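Local coordinates for glutamate--cysteine ligase GshA (Methylobacillus flagellatus KT, PDB 3K1T), which probably acts as a ligase that joins glutamate to cysteine, the opening step of glutathione synthesis, although this activity remains putative, at residues 24-29 / 401-406; 47-52 / 357-362; 210-215 / 235-240; 216-221 / 412-417. One frame throughout, in Å; residues are numbered along the deposited sequence. Where two conformers were deposited one is given.

Contact 1: residues 24-29 / 401-406; sequences DNMPRI and RFYAYG
Met-26, a selenomethionine in this crystal, meets the phenol end of Tyr-403 from the first turn of helix 26-40. Its CG lies 3.4 Å from Tyr-403 OH and 3.8 Å from Tyr-403 CZ, approaching the ring obliquely. The methylene gets there because CG stands anti to the backbone N (chi1 -171°), leaning the chain toward helix 398-421. Three residues on, Ile-29 adds its CG2 branch, 3.9 Å from Tyr-403 OH. The same hydroxyl finds its polar partner in the next residue, Glu-30, by a hydrogen bond to OE2, so one long side chain both fills and ties the interface between two helices. A leucine in place of Tyr-403 would probably leave the Glu-30 carboxylate without this mate and open a gap beside Met-26. Pro-389, from a loop, touches both Met-26 and Tyr-403, and Gln-124 of the second subunit packs on Met-26. Ile-29 rests on Leu-22 of helix 13-23 and on Phe-222 and Ile-226 of helix 210-226, while Tyr-405 packs on Leu-50 of strand 45-52.

Contact 2: residues 47-52 / 357-362; sequences SVDLRN and FYRVHT. With SO4 (sulfate ion), chain B.
The guanidinium of Arg-359 is met at its edge, near its plane, by two anionic groups, Asp-49 and a sulfate ion, while Phe-377 gives it a cation-pi partner. At the second flat pair, Arg-51 NH2 lies at the edge of the His-361 ring, 4.3 Å from CE1. Arg-51 NH1 bonds to Val-331 O and NH2 forms a salt bridge with Glu-343 OE2, which also accepts from His-361 NE2; Glu-368 binds His-361 ND1. In the salt bridge across the contact, Arg-359 NH2 donates to Asp-49 OD1 at 2.9 Å, almost straight at 176° and on the syn side of the carboxylate. The planes stand 57° apart, and the second link, NE to Asp-49 OD2, is long and weak at 3.5 Å. The same NH2 holds sulfate O1 at 2.9 Å. Ser-47 OG gives sulfate O2 a bond of 2.8 Å, and Gly-67 N and Asn-63 ND2 also bond to the sulfate. The Arg-359 chain, extended from CG to NE, reaches Asp-49 across strand 340-349, whose Val-345 touches both residues. A leucine in place of Arg-359 would probably leave Asp-49 without its countercharge and strip the sulfate of its cationic partner. The sulfate probably came from the crystallisation liquor, but its grip by a cation, a hydroxyl and amide groups is consistent with a pocket suited to a tetrahedral anion.

Contact 3: residues 210-215 / 235-240; sequences NHFTAY and PYFDTC
Phe-212 sets its CB squarely over one face of the Phe-237 ring, a CH-pi contact with CB 3.5 Å from the ring centroid and 10° off the normal. Phe-237 CG lies between its backbone N and carbonyl carbon (chi1 82°), which carries the ring to that CB. The two rings meet obliquely, centroids 5.6 Å apart and planes at 38°. At the edge of the Phe-237 ring, in one of two conformers, Thr-213 OG1 comes within 3.8 Å of CZ. Here the first turns of helix 210-226 lie against strand 237-241, an outermost strand of a four-stranded antiparallel sheet. Behind this first shell, His-211 CD2 sits 3.5 Å above the centre of the Phe-212 ring, and Ile-326 and Gln-328 of the adjoining strand 324-329 touch Phe-212. Tyr-215 OH bonds to Leu-233 O in the connection after the helix, and Tyr-236 N to Glu-329 OE1 fastens the residue before strand 237-241 to strand 324-329. Val-408 and Leu-411 of helix 398-421 touch Tyr-215.

Contact 4: residues 216-221 / 412-417; sequences DRVVEE and ALLAAT
Val-218 and Ala-415 bring their CA atoms to 6.2 Å of each other, a close approach of helix 210-226 to helix 398-421 consistent with the small alanine at this point. The motif is buried helix-helix packing of the knobs-into-holes kind: Val-218 touches Leu-411, Leu-414, Ala-415 and Ile-418, spaced three, four and seven residues on from the first. Its CG2 branch does most of the work. Standing beside the backbone N while CG1 is anti to it (chi1 165°), CG2 reaches Ala-415 CA at 3.9 Å and the CB of the same alanine at 4.0 Å. It also meets Leu-414 CG at 3.9 Å, the two side chains running obliquely to one another. The other branch, CG1, is farther off, 4.2 Å from Leu-414 CD2. All three touching residues are buried, and the contact across the interface is wholly apolar. Leu-414 is gripped from a second helix as well, since Trp-32 and Gln-36 of helix 26-40 lie on it, and the indole NE1 of Trp-32 bonds to Glu-221 OE2. Within helix 398-421, Leu-413 O receives two donors from one residue: Thr-417 N, and Thr-417 OG1 at 2.8 Å, the hydroxyl lying above the carbonyl plane, 39° out of it.

In the fold
Helix 398-421 runs through the set, serving contact 1 near its start and contact 4 farther along, with centres about 16 Å apart. Helix 210-226 is shared by contacts 3 and 4, whose centres lie about 11 Å apart; Tyr-215 CA comes within 3.5 Å of Ala-415 CB where they meet. Contact 2 joins the helical layer at two points: Asn-52 ND2 probably hydrogen-bonds to Tyr-405 OH of contact 1 at 3.1 Å, and Val-48 CG1 packs 3.8 Å from Ala-412 CB of contact 4. Contact 2 holds the sulfate; glycerol, probably from the crystallisation liquor, bonds to Asp-49, His-211 and Glu-221 and may mark pockets, although no active site is established here.

Contact 1: residues 24-29 / 401-406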
loop_
_atom_site.group_PDB
_atom_site.type_symbol
_atom_site.label_atom_id
_atom_site.label_comp_id
_atom_site.label_asym_id
_atom_site.label_seq_id
_atom_site.Cartn_x
_atom_site.Cartn_y
_atom_site.Cartn_z
ATOM N N ASP A 24 15.088 -3.414 18.358
ATOM C CA ASP A 24 14.831 -2.796 19.666
ATOM C C ASP A 24 14.376 -1.335 19.503
ATOM O O ASP A 24 14.126 -0.652 20.521
ATOM C CB ASP A 24 16.101 -2.857 20.538
ATOM C CG ASP A 24 15.861 -2.451 22.023
ATOM O OD1 ASP A 24 14.816 -2.786 22.613
ATOM O OD2 ASP A 24 16.752 -1.819 22.625
ATOM N N ASN A 25 14.336 -0.827 18.261
ATOM C CA ASN A 25 13.995 0.579 18.003
ATOM C C ASN A 25 12.966 0.724 16.880
ATOM O O ASN A 25 12.903 1.754 16.236
ATOM C CB ASN A 25 15.276 1.337 17.620
ATOM C CG ASN A 25 16.178 1.578 18.809
ATOM O OD1 ASN A 25 15.839 2.407 19.664
ATOM N ND2 ASN A 25 17.308 0.817 18.914
HETATM N N MSE A 26 12.158 -0.303 16.651
HETATM C CA MSE A 26 11.330 -0.358 15.440
HETATM C C MSE A 26 10.328 0.820 15.320
HETATM O O MSE A 26 10.333 1.535 14.322
HETATM C CB MSE A 26 10.716 -1.756 15.262
HETATM C CG MSE A 26 10.033 -1.962 13.925
HETATM SE SE MSE A 26 8.157 -1.385 13.996
HETATM C CE MSE A 26 7.673 -1.914 12.172
ATOM N N PRO A 27 9.526 1.087 16.349
ATOM C CA PRO A 27 8.658 2.266 16.233
ATOM C C PRO A 27 9.417 3.612 16.141
ATOM O O PRO A 27 8.994 4.520 15.420
ATOM C CB PRO A 27 7.803 2.222 17.504
ATOM C CG PRO A 27 8.240 0.996 18.303
ATOM C CD PRO A 27 9.200 0.224 17.510
ATOM N N ARG A 28 10.523 3.751 16.871
ATOM C CA ARG A 28 11.334 4.964 16.756
ATOM C C ARG A 28 11.843 5.175 15.344
ATOM O O ARG A 28 11.815 6.315 14.827
ATOM C CB ARG A 28 12.499 4.977 17.773
ATOM C CG ARG A 28 13.785 5.649 17.295
ATOM C CD ARG A 28 14.973 5.427 18.255
ATOM N NE ARG A 28 14.927 6.404 19.322
ATOM C CZ ARG A 28 14.211 6.287 20.434
ATOM N NH1 ARG A 28 13.502 5.193 20.686
ATOM N NH2 ARG A 28 14.237 7.267 21.324
ATOM N N ILE A 29 12.305 4.107 14.718
ATOM C CA ILE A 29 12.775 4.142 13.337
ATOM C C ILE A 29 11.665 4.545 12.356
ATOM O O ILE A 29 11.866 5.416 11.507
ATOM C CB ILE A 29 13.405 2.798 12.934
ATOM C CG1 ILE A 29 14.749 2.590 13.685
ATOM C CG2 ILE A 29 13.573 2.655 11.358
ATOM C CD1 ILE A 29 15.187 1.120 13.700
ATOM N N ARG A 401 16.026 -10.198 8.706
ATOM C CA ARG A 401 17.015 -9.890 7.702
ATOM C C ARG A 401 16.412 -8.943 6.658
ATOM O O ARG A 401 17.036 -7.920 6.285
ATOM C CB ARG A 401 17.512 -11.184 7.037
ATOM C CG ARG A 401 18.423 -10.970 5.775
ATOM C CD ARG A 401 19.861 -10.804 6.113
ATOM N NE ARG A 401 20.468 -12.044 6.626
ATOM C CZ ARG A 401 20.987 -13.028 5.910
ATOM N NH1 ARG A 401 21.011 -12.973 4.590
ATOM N NH2 ARG A 401 21.484 -14.101 6.530
ATOM N N PHE A 402 15.214 -9.282 6.170
ATOM C CA PHE A 402 14.582 -8.479 5.108
ATOM C C PHE A 402 14.080 -7.134 5.597
ATOM O O PHE A 402 14.121 -6.150 4.847
ATOM C CB PHE A 402 13.562 -9.328 4.282
ATOM C CG PHE A 402 14.250 -10.149 3.251
ATOM C CD1 PHE A 402 14.871 -11.353 3.596
ATOM C CD2 PHE A 402 14.428 -9.667 1.973
ATOM C CE1 PHE A 402 15.578 -12.080 2.678
ATOM C CE2 PHE A 402 15.137 -10.404 1.035
ATOM C CZ PHE A 402 15.725 -11.600 1.396
ATOM N N TYR A 403 13.670 -7.055 6.870
ATOM C CA TYR A 403 13.371 -5.770 7.479
ATOM C C TYR A 403 14.624 -4.875 7.453
ATOM O O TYR A 403 14.537 -3.677 7.066
ATOM C CB TYR A 403 12.795 -5.884 8.911
ATOM C CG TYR A 403 12.518 -4.541 9.537
ATOM C CD1 TYR A 403 11.510 -3.713 9.045
ATOM C CD2 TYR A 403 13.255 -4.081 10.632
ATOM C CE1 TYR A 403 11.245 -2.478 9.598
ATOM C CE2 TYR A 403 12.999 -2.801 11.195
ATOM C CZ TYR A 403 11.996 -2.005 10.662
ATOM O OH TYR A 403 11.728 -0.745 11.205
ATOM N N ALA A 404 15.772 -5.442 7.850
ATOM C CA ALA A 404 17.031 -4.705 7.806
ATOM C C ALA A 404 17.378 -4.266 6.370
ATOM O O ALA A 404 17.786 -3.128 6.165
ATOM C CB ALA A 404 18.207 -5.516 8.436
ATOM N N TYR A 405 17.177 -5.137 5.386
ATOM C CA TYR A 405 17.401 -4.738 3.989
ATOM C C TYR A 405 16.519 -3.522 3.625
ATOM O O TYR A 405 16.980 -2.565 2.964
ATOM C CB TYR A 405 17.105 -5.891 3.019
ATOM C CG TYR A 405 18.122 -7.020 2.991
ATOM C CD1 TYR A 405 19.217 -7.027 3.827
ATOM C CD2 TYR A 405 17.974 -8.097 2.114
ATOM C CE1 TYR A 405 20.160 -8.085 3.781
ATOM C CE2 TYR A 405 18.907 -9.148 2.070
ATOM C CZ TYR A 405 20.000 -9.125 2.904
ATOM O OH TYR A 405 20.938 -10.150 2.889
ATOM N N GLY A 406 15.254 -3.574 4.022
ATOM C CA GLY A 406 14.330 -2.477 3.702
ATOM C C GLY A 406 14.651 -1.176 4.423
ATOM O O GLY A 406 14.408 -0.086 3.889
#

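Contact 2: residues 47-52 / 357-362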
loop_
_atom_site.group_PDB
_atom_site.type_symbol
_atom_site.label_atom_id
_atom_site.label_comp_id
_atom_site.label_asym_id
_atom_site.label_seq_id
_atom_site.Cartn_x
_atom_site.Cartn_y
_atom_site.Cartn_z
ATOM N N SER A 47 15.277 1.757 -7.052
ATOM C CA SER A 47 15.829 0.491 -6.578
ATOM C C SER A 47 17.188 0.724 -5.947
ATOM O O SER A 47 17.947 1.631 -6.373
ATOM C CB SER A 47 15.927 -0.555 -7.687
ATOM O OG SER A 47 16.848 -0.197 -8.680
ATOM N N VAL A 48 17.493 -0.059 -4.905
ATOM C CA VAL A 48 18.771 0.060 -4.233
ATOM C C VAL A 48 19.410 -1.321 -4.120
ATOM O O VAL A 48 18.763 -2.259 -3.627
ATOM C CB VAL A 48 18.624 0.704 -2.816
ATOM C CG1 VAL A 48 19.959 0.668 -2.050
ATOM C CG2 VAL A 48 18.105 2.144 -2.930
ATOM N N ASP A 49 20.641 -1.429 -4.613
ATOM C CA ASP A 49 21.470 -2.626 -4.504
ATOM C C ASP A 49 22.184 -2.601 -3.152
ATOM O O ASP A 49 22.842 -1.596 -2.823
ATOM C CB ASP A 49 22.577 -2.654 -5.555
ATOM C CG ASP A 49 22.071 -2.802 -6.998
ATOM O OD1 ASP A 49 20.850 -2.821 -7.235
ATOM O OD2 ASP A 49 22.936 -2.917 -7.917
ATOM N N LEU A 50 22.081 -3.706 -2.397
ATOM C CA LEU A 50 22.806 -3.861 -1.153
ATOM C C LEU A 50 23.829 -4.995 -1.247
ATOM O O LEU A 50 23.693 -5.892 -2.079
ATOM C CB LEU A 50 21.846 -4.204 -0.014
ATOM C CG LEU A 50 20.640 -3.285 0.245
ATOM C CD1 LEU A 50 19.765 -3.916 1.382
ATOM C CD2 LEU A 50 21.103 -1.849 0.574
ATOM N N ARG A 51 24.820 -4.945 -0.359
ATOM C CA ARG A 51 25.702 -6.072 -0.086
ATOM C C ARG A 51 25.755 -6.371 1.408
ATOM O O ARG A 51 25.954 -5.476 2.238
ATOM C CB ARG A 51 27.094 -5.887 -0.666
ATOM C CG ARG A 51 27.102 -6.041 -2.186
ATOM C CD ARG A 51 28.526 -6.086 -2.711
ATOM N NE ARG A 51 28.555 -6.655 -4.042
ATOM C CZ ARG A 51 29.658 -6.968 -4.700
ATOM N NH1 ARG A 51 30.836 -6.718 -4.166
ATOM N NH2 ARG A 51 29.567 -7.523 -5.919
ATOM N N ASN A 52 25.530 -7.647 1.710
ATOM C CA ASN A 52 25.616 -8.186 3.074
ATOM C C ASN A 52 26.952 -8.951 3.183
ATOM O O ASN A 52 27.126 -10.028 2.604
ATOM C CB ASN A 52 24.420 -9.100 3.295
ATOM C CG ASN A 52 24.337 -9.622 4.714
ATOM O OD1 ASN A 52 25.280 -9.483 5.480
ATOM N ND2 ASN A 52 23.221 -10.258 5.056
ATOM N N PHE A 357 14.593 -8.473 -5.759
ATOM C CA PHE A 357 15.124 -9.704 -6.260
ATOM C C PHE A 357 16.607 -9.790 -5.983
ATOM O O PHE A 357 17.238 -8.787 -5.737
ATOM C CB PHE A 357 14.818 -9.871 -7.772
ATOM C CG PHE A 357 15.398 -8.796 -8.642
ATOM C CD1 PHE A 357 14.662 -7.641 -8.927
ATOM C CD2 PHE A 357 16.642 -8.947 -9.209
ATOM C CE1 PHE A 357 15.171 -6.663 -9.747
ATOM C CE2 PHE A 357 17.198 -7.961 -10.041
ATOM C CZ PHE A 357 16.459 -6.797 -10.302
ATOM N N TYR A 358 17.149 -11.010 -5.989
ATOM C CA TYR A 358 18.598 -11.194 -5.986
ATOM C C TYR A 358 19.189 -11.221 -7.398
ATOM O O TYR A 358 18.608 -11.821 -8.302
ATOM C CB TYR A 358 18.951 -12.518 -5.334
ATOM C CG TYR A 358 18.888 -12.539 -3.818
ATOM C CD1 TYR A 358 19.946 -12.067 -3.077
ATOM C CD2 TYR A 358 17.784 -13.075 -3.139
ATOM C CE1 TYR A 358 19.941 -12.141 -1.687
ATOM C CE2 TYR A 358 17.779 -13.154 -1.718
ATOM C CZ TYR A 358 18.864 -12.684 -1.021
ATOM O OH TYR A 358 18.890 -12.758 0.374
ATOM N N ARG A 359 20.364 -10.632 -7.545
ATOM C CA ARG A 359 21.204 -10.842 -8.725
ATOM C C ARG A 359 22.112 -12.029 -8.397
ATOM O O ARG A 359 22.979 -11.914 -7.532
ATOM C CB ARG A 359 22.073 -9.629 -9.020
ATOM C CG ARG A 359 21.315 -8.291 -9.213
ATOM C CD ARG A 359 22.284 -7.157 -9.505
ATOM N NE ARG A 359 21.660 -5.843 -9.286
ATOM C CZ ARG A 359 20.756 -5.278 -10.092
ATOM N NH1 ARG A 359 20.419 -5.866 -11.226
ATOM N NH2 ARG A 359 20.199 -4.105 -9.770
ATOM N N VAL A 360 21.905 -13.132 -9.106
ATOM C CA VAL A 360 22.645 -14.358 -8.899
ATOM C C VAL A 360 23.690 -14.399 -10.002
ATOM O O VAL A 360 23.365 -14.520 -11.196
ATOM C CB VAL A 360 21.712 -15.608 -8.895
ATOM C CG1 VAL A 360 22.527 -16.954 -8.697
ATOM C CG2 VAL A 360 20.593 -15.501 -7.839
ATOM N N HIS A 361 24.939 -14.233 -9.610
ATOM C CA HIS A 361 26.062 -14.151 -10.561
ATOM C C HIS A 361 26.127 -15.368 -11.482
ATOM O O HIS A 361 26.024 -16.514 -11.030
ATOM C CB HIS A 361 27.422 -14.043 -9.837
ATOM C CG HIS A 361 27.637 -12.766 -9.091
ATOM N ND1 HIS A 361 28.893 -12.229 -8.906
ATOM C CD2 HIS A 361 26.783 -11.967 -8.411
ATOM C CE1 HIS A 361 28.802 -11.160 -8.143
ATOM N NE2 HIS A 361 27.527 -10.950 -7.870
ATOM N N THR A 362 26.308 -15.112 -12.782
ATOM C CA THR A 362 26.536 -16.195 -13.747
ATOM C C THR A 362 28.000 -16.649 -13.760
ATOM O O THR A 362 28.268 -17.793 -14.041
ATOM C CB THR A 362 26.096 -15.809 -15.179
ATOM O OG1 THR A 362 26.761 -14.614 -15.546
ATOM C CG2 THR A 362 24.598 -15.547 -15.251
HETATM S S SO4 B . 17.710 -2.118 -11.577
HETATM O O1 SO4 B . 18.000 -3.533 -11.581
HETATM O O2 SO4 B . 16.595 -2.105 -10.683
HETATM O O3 SO4 B . 18.797 -1.337 -11.032
HETATM O O4 SO4 B . 17.341 -1.650 -12.932
#

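Contact 3: residues 210-215 / 235-240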
loop_
_atom_site.group_PDB
_atom_site.type_symbol
_atom_site.label_atom_id
_atom_site.label_comp_id
_atom_site.label_asym_id
_atom_site.label_seq_id
_atom_site.Cartn_x
_atom_site.Cartn_y
_atom_site.Cartn_z
ATOM N N ASN A 210 28.437 13.882 -4.717
ATOM C CA ASN A 210 27.396 14.426 -3.840
ATOM C C ASN A 210 26.446 13.318 -3.369
ATOM O O ASN A 210 25.855 13.438 -2.317
ATOM C CB ASN A 210 26.562 15.545 -4.529
ATOM C CG ASN A 210 27.361 16.827 -4.773
ATOM O OD1 ASN A 210 28.427 17.007 -4.228
ATOM N ND2 ASN A 210 26.823 17.728 -5.601
ATOM N N HIS A 211 26.286 12.276 -4.166
ATOM C CA HIS A 211 25.494 11.095 -3.778
ATOM C C HIS A 211 26.041 10.441 -2.479
ATOM O O HIS A 211 25.288 10.098 -1.575
ATOM C CB HIS A 211 25.504 10.116 -4.956
ATOM C CG HIS A 211 25.093 8.718 -4.626
ATOM N ND1 HIS A 211 23.785 8.288 -4.703
ATOM C CD2 HIS A 211 25.832 7.628 -4.300
ATOM C CE1 HIS A 211 23.739 6.997 -4.422
ATOM N NE2 HIS A 211 24.965 6.574 -4.166
ATOM N N PHE A 212 27.360 10.303 -2.396
ATOM C CA PHE A 212 28.023 9.639 -1.257
ATOM C C PHE A 212 28.014 10.549 -0.033
ATOM O O PHE A 212 27.826 10.082 1.067
ATOM C CB PHE A 212 29.438 9.202 -1.643
ATOM C CG PHE A 212 29.460 8.306 -2.871
ATOM C CD1 PHE A 212 29.177 6.965 -2.775
ATOM C CD2 PHE A 212 29.615 8.844 -4.145
ATOM C CE1 PHE A 212 29.160 6.123 -3.915
ATOM C CE2 PHE A 212 29.576 8.011 -5.298
ATOM C CZ PHE A 212 29.361 6.636 -5.150
ATOM N N THR A 213 28.184 11.849 -0.241
ATOM C CA THR A 213 28.094 12.842 0.822
ATOM C C THR A 213 26.680 12.880 1.417
ATOM O O THR A 213 26.494 12.997 2.626
ATOM C CB THR A 213 28.480 14.253 0.288
ATOM O OG1 THR A 213 29.791 14.205 -0.291
ATOM C CG2 THR A 213 28.456 15.288 1.403
ATOM N N ALA A 214 25.668 12.789 0.555
ATOM C CA ALA A 214 24.287 12.846 1.024
ATOM C C ALA A 214 23.977 11.611 1.901
ATOM O O ALA A 214 23.367 11.741 2.949
ATOM C CB ALA A 214 23.265 12.962 -0.165
ATOM N N TYR A 215 24.456 10.438 1.496
ATOM C CA TYR A 215 24.272 9.229 2.291
ATOM C C TYR A 215 25.050 9.321 3.631
ATOM O O TYR A 215 24.507 8.991 4.672
ATOM C CB TYR A 215 24.625 7.975 1.490
ATOM C CG TYR A 215 24.314 6.698 2.244
ATOM C CD1 TYR A 215 22.997 6.346 2.532
ATOM C CD2 TYR A 215 25.325 5.858 2.676
ATOM C CE1 TYR A 215 22.697 5.182 3.236
ATOM C CE2 TYR A 215 25.044 4.684 3.388
ATOM C CZ TYR A 215 23.722 4.346 3.652
ATOM O OH TYR A 215 23.436 3.201 4.372
ATOM N N PRO A 235 30.021 2.616 3.339
ATOM C CA PRO A 235 31.438 2.479 2.931
ATOM C C PRO A 235 32.185 3.816 3.024
ATOM O O PRO A 235 31.605 4.873 2.718
ATOM C CB PRO A 235 31.343 2.028 1.455
ATOM C CG PRO A 235 29.895 1.635 1.235
ATOM C CD PRO A 235 29.114 2.515 2.186
ATOM N N TYR A 236 33.464 3.780 3.401
ATOM C CA TYR A 236 34.301 4.977 3.326
ATOM C C TYR A 236 34.457 5.364 1.860
ATOM O O TYR A 236 34.383 4.517 0.953
ATOM C CB TYR A 236 35.700 4.698 3.896
ATOM C CG TYR A 236 35.789 4.499 5.393
ATOM C CD1 TYR A 236 35.218 5.413 6.275
ATOM C CD2 TYR A 236 36.469 3.401 5.924
ATOM C CE1 TYR A 236 35.338 5.247 7.658
ATOM C CE2 TYR A 236 36.612 3.234 7.269
ATOM C CZ TYR A 236 36.053 4.155 8.143
ATOM O OH TYR A 236 36.189 3.981 9.498
ATOM N N PHE A 237 34.703 6.640 1.616
ATOM C CA PHE A 237 35.073 7.075 0.264
ATOM C C PHE A 237 35.995 8.305 0.267
ATOM O O PHE A 237 36.159 9.002 1.270
ATOM C CB PHE A 237 33.825 7.315 -0.607
ATOM C CG PHE A 237 33.169 8.652 -0.395
ATOM C CD1 PHE A 237 32.351 8.874 0.696
ATOM C CD2 PHE A 237 33.389 9.698 -1.285
ATOM C CE1 PHE A 237 31.768 10.125 0.928
ATOM C CE2 PHE A 237 32.805 10.960 -1.053
ATOM C CZ PHE A 237 32.003 11.163 0.054
ATOM N N ASP A 238 36.553 8.574 -0.891
ATOM C CA ASP A 238 37.342 9.822 -1.115
ATOM C C ASP A 238 37.207 10.186 -2.601
ATOM O O ASP A 238 36.681 9.394 -3.398
ATOM C CB ASP A 238 38.792 9.570 -0.686
ATOM C CG ASP A 238 39.628 10.869 -0.525
ATOM O OD1 ASP A 238 39.064 11.987 -0.546
ATOM O OD2 ASP A 238 40.869 10.726 -0.400
ATOM N N THR A 239 37.693 11.367 -2.987
ATOM C CA THR A 239 37.613 11.801 -4.362
ATOM C C THR A 239 38.908 12.488 -4.788
ATOM O O THR A 239 39.709 12.944 -3.955
ATOM C CB THR A 239 36.489 12.850 -4.574
ATOM O OG1 THR A 239 36.803 14.000 -3.796
ATOM C CG2 THR A 239 35.125 12.342 -4.183
ATOM N N CYS A 240 39.152 12.506 -6.090
ATOM C CA CYS A 240 40.007 13.549 -6.633
ATOM C C CYS A 240 39.471 14.116 -7.918
ATOM O O CYS A 240 38.419 13.686 -8.385
ATOM C CB CYS A 240 41.419 13.121 -6.736
ATOM S SG CYS A 240 41.735 11.930 -7.940
#

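Contact 4: residues 216-221 / 412-417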
loop_
_atom_site.group_PDB
_atom_site.type_symbol
_atom_site.label_atom_id
_atom_site.label_comp_id
_atom_site.label_asym_id
_atom_site.label_seq_id
_atom_site.Cartn_x
_atom_site.Cartn_y
_atom_site.Cartn_z
ATOM N N ASP A 216 26.275 9.864 3.619
ATOM C CA ASP A 216 26.972 10.162 4.861
ATOM C C ASP A 216 26.123 10.973 5.833
ATOM O O ASP A 216 26.045 10.647 7.015
ATOM C CB ASP A 216 28.264 10.973 4.630
ATOM C CG ASP A 216 29.420 10.169 4.083
ATOM O OD1 ASP A 216 29.347 8.935 3.932
ATOM O OD2 ASP A 216 30.489 10.825 3.849
ATOM N N ARG A 217 25.503 12.044 5.351
ATOM C CA ARG A 217 24.672 12.906 6.190
ATOM C C ARG A 217 23.477 12.142 6.773
ATOM O O ARG A 217 23.148 12.307 7.919
ATOM C CB ARG A 217 24.142 14.101 5.386
ATOM C CG ARG A 217 25.223 15.132 5.064
ATOM C CD ARG A 217 24.832 15.953 3.828
ATOM N NE ARG A 217 23.613 16.753 4.022
ATOM C CZ ARG A 217 22.849 17.205 3.020
ATOM N NH1 ARG A 217 23.156 16.900 1.758
ATOM N NH2 ARG A 217 21.761 17.933 3.279
ATOM N N VAL A 218 22.819 11.319 5.959
ATOM C CA VAL A 218 21.697 10.493 6.463
ATOM C C VAL A 218 22.172 9.522 7.568
ATOM O O VAL A 218 21.558 9.423 8.645
ATOM C CB VAL A 218 21.001 9.711 5.321
ATOM C CG1 VAL A 218 20.080 8.574 5.883
ATOM C CG2 VAL A 218 20.189 10.689 4.404
ATOM N N VAL A 219 23.268 8.822 7.325
ATOM C CA VAL A 219 23.801 7.861 8.295
ATOM C C VAL A 219 24.282 8.559 9.580
ATOM O O VAL A 219 24.121 8.016 10.669
ATOM C CB VAL A 219 24.921 6.996 7.682
ATOM C CG1 VAL A 219 25.640 6.137 8.757
ATOM C CG2 VAL A 219 24.328 6.081 6.546
ATOM N N GLU A 220 24.836 9.762 9.456
ATOM C CA GLU A 220 25.268 10.556 10.611
ATOM C C GLU A 220 24.116 10.882 11.527
ATOM O O GLU A 220 24.321 11.022 12.717
ATOM C CB GLU A 220 25.903 11.886 10.195
ATOM C CG GLU A 220 27.325 11.776 9.716
ATOM C CD GLU A 220 27.783 13.048 8.936
ATOM O OE1 GLU A 220 27.186 14.166 9.132
ATOM O OE2 GLU A 220 28.738 12.897 8.132
ATOM N N GLU A 221 22.905 10.980 10.989
ATOM C CA GLU A 221 21.748 11.154 11.843
ATOM C C GLU A 221 21.151 9.834 12.332
ATOM O O GLU A 221 20.742 9.712 13.498
ATOM C CB GLU A 221 20.697 11.984 11.143
ATOM C CG GLU A 221 19.544 12.253 12.079
ATOM C CD GLU A 221 18.538 13.237 11.530
ATOM O OE1 GLU A 221 18.824 13.825 10.453
ATOM O OE2 GLU A 221 17.460 13.368 12.184
ATOM N N ALA A 412 19.126 4.850 1.853
ATOM C CA ALA A 412 19.699 5.207 0.534
ATOM C C ALA A 412 18.681 6.011 -0.312
ATOM O O ALA A 412 19.043 6.953 -1.008
ATOM C CB ALA A 412 20.162 3.944 -0.211
ATOM N N LEU A 413 17.407 5.636 -0.260
ATOM C CA LEU A 413 16.346 6.419 -0.914
ATOM C C LEU A 413 16.263 7.849 -0.416
ATOM O O LEU A 413 16.176 8.807 -1.212
ATOM C CB LEU A 413 14.978 5.735 -0.735
ATOM C CG LEU A 413 13.822 6.341 -1.522
ATOM C CD1 LEU A 413 13.982 5.928 -2.975
ATOM C CD2 LEU A 413 12.437 5.875 -0.965
ATOM N N LEU A 414 16.311 8.022 0.901
ATOM C CA LEU A 414 16.270 9.347 1.500
ATOM C C LEU A 414 17.476 10.193 1.043
ATOM O O LEU A 414 17.330 11.377 0.645
ATOM C CB LEU A 414 16.265 9.211 3.043
ATOM C CG LEU A 414 16.292 10.500 3.853
ATOM C CD1 LEU A 414 15.098 11.416 3.451
ATOM C CD2 LEU A 414 16.253 10.185 5.360
ATOM N N ALA A 415 18.647 9.574 1.037
ATOM C CA ALA A 415 19.829 10.263 0.590
ATOM C C ALA A 415 19.705 10.742 -0.869
ATOM O O ALA A 415 20.084 11.897 -1.177
ATOM C CB ALA A 415 21.098 9.365 0.763
ATOM N N ALA A 416 19.214 9.873 -1.747
ATOM C CA ALA A 416 19.002 10.222 -3.174
ATOM C C ALA A 416 17.987 11.373 -3.322
ATOM O O ALA A 416 18.207 12.289 -4.153
ATOM C CB ALA A 416 18.558 9.020 -3.966
ATOM N N THR A 417 16.951 11.360 -2.486
ATOM C CA THR A 417 15.908 12.385 -2.463
ATOM C C THR A 417 16.500 13.753 -2.081
ATOM O O THR A 417 16.261 14.767 -2.757
ATOM C CB THR A 417 14.800 12.014 -1.460
ATOM O OG1 THR A 417 14.263 10.754 -1.842
ATOM C CG2 THR A 417 13.668 13.097 -1.394
#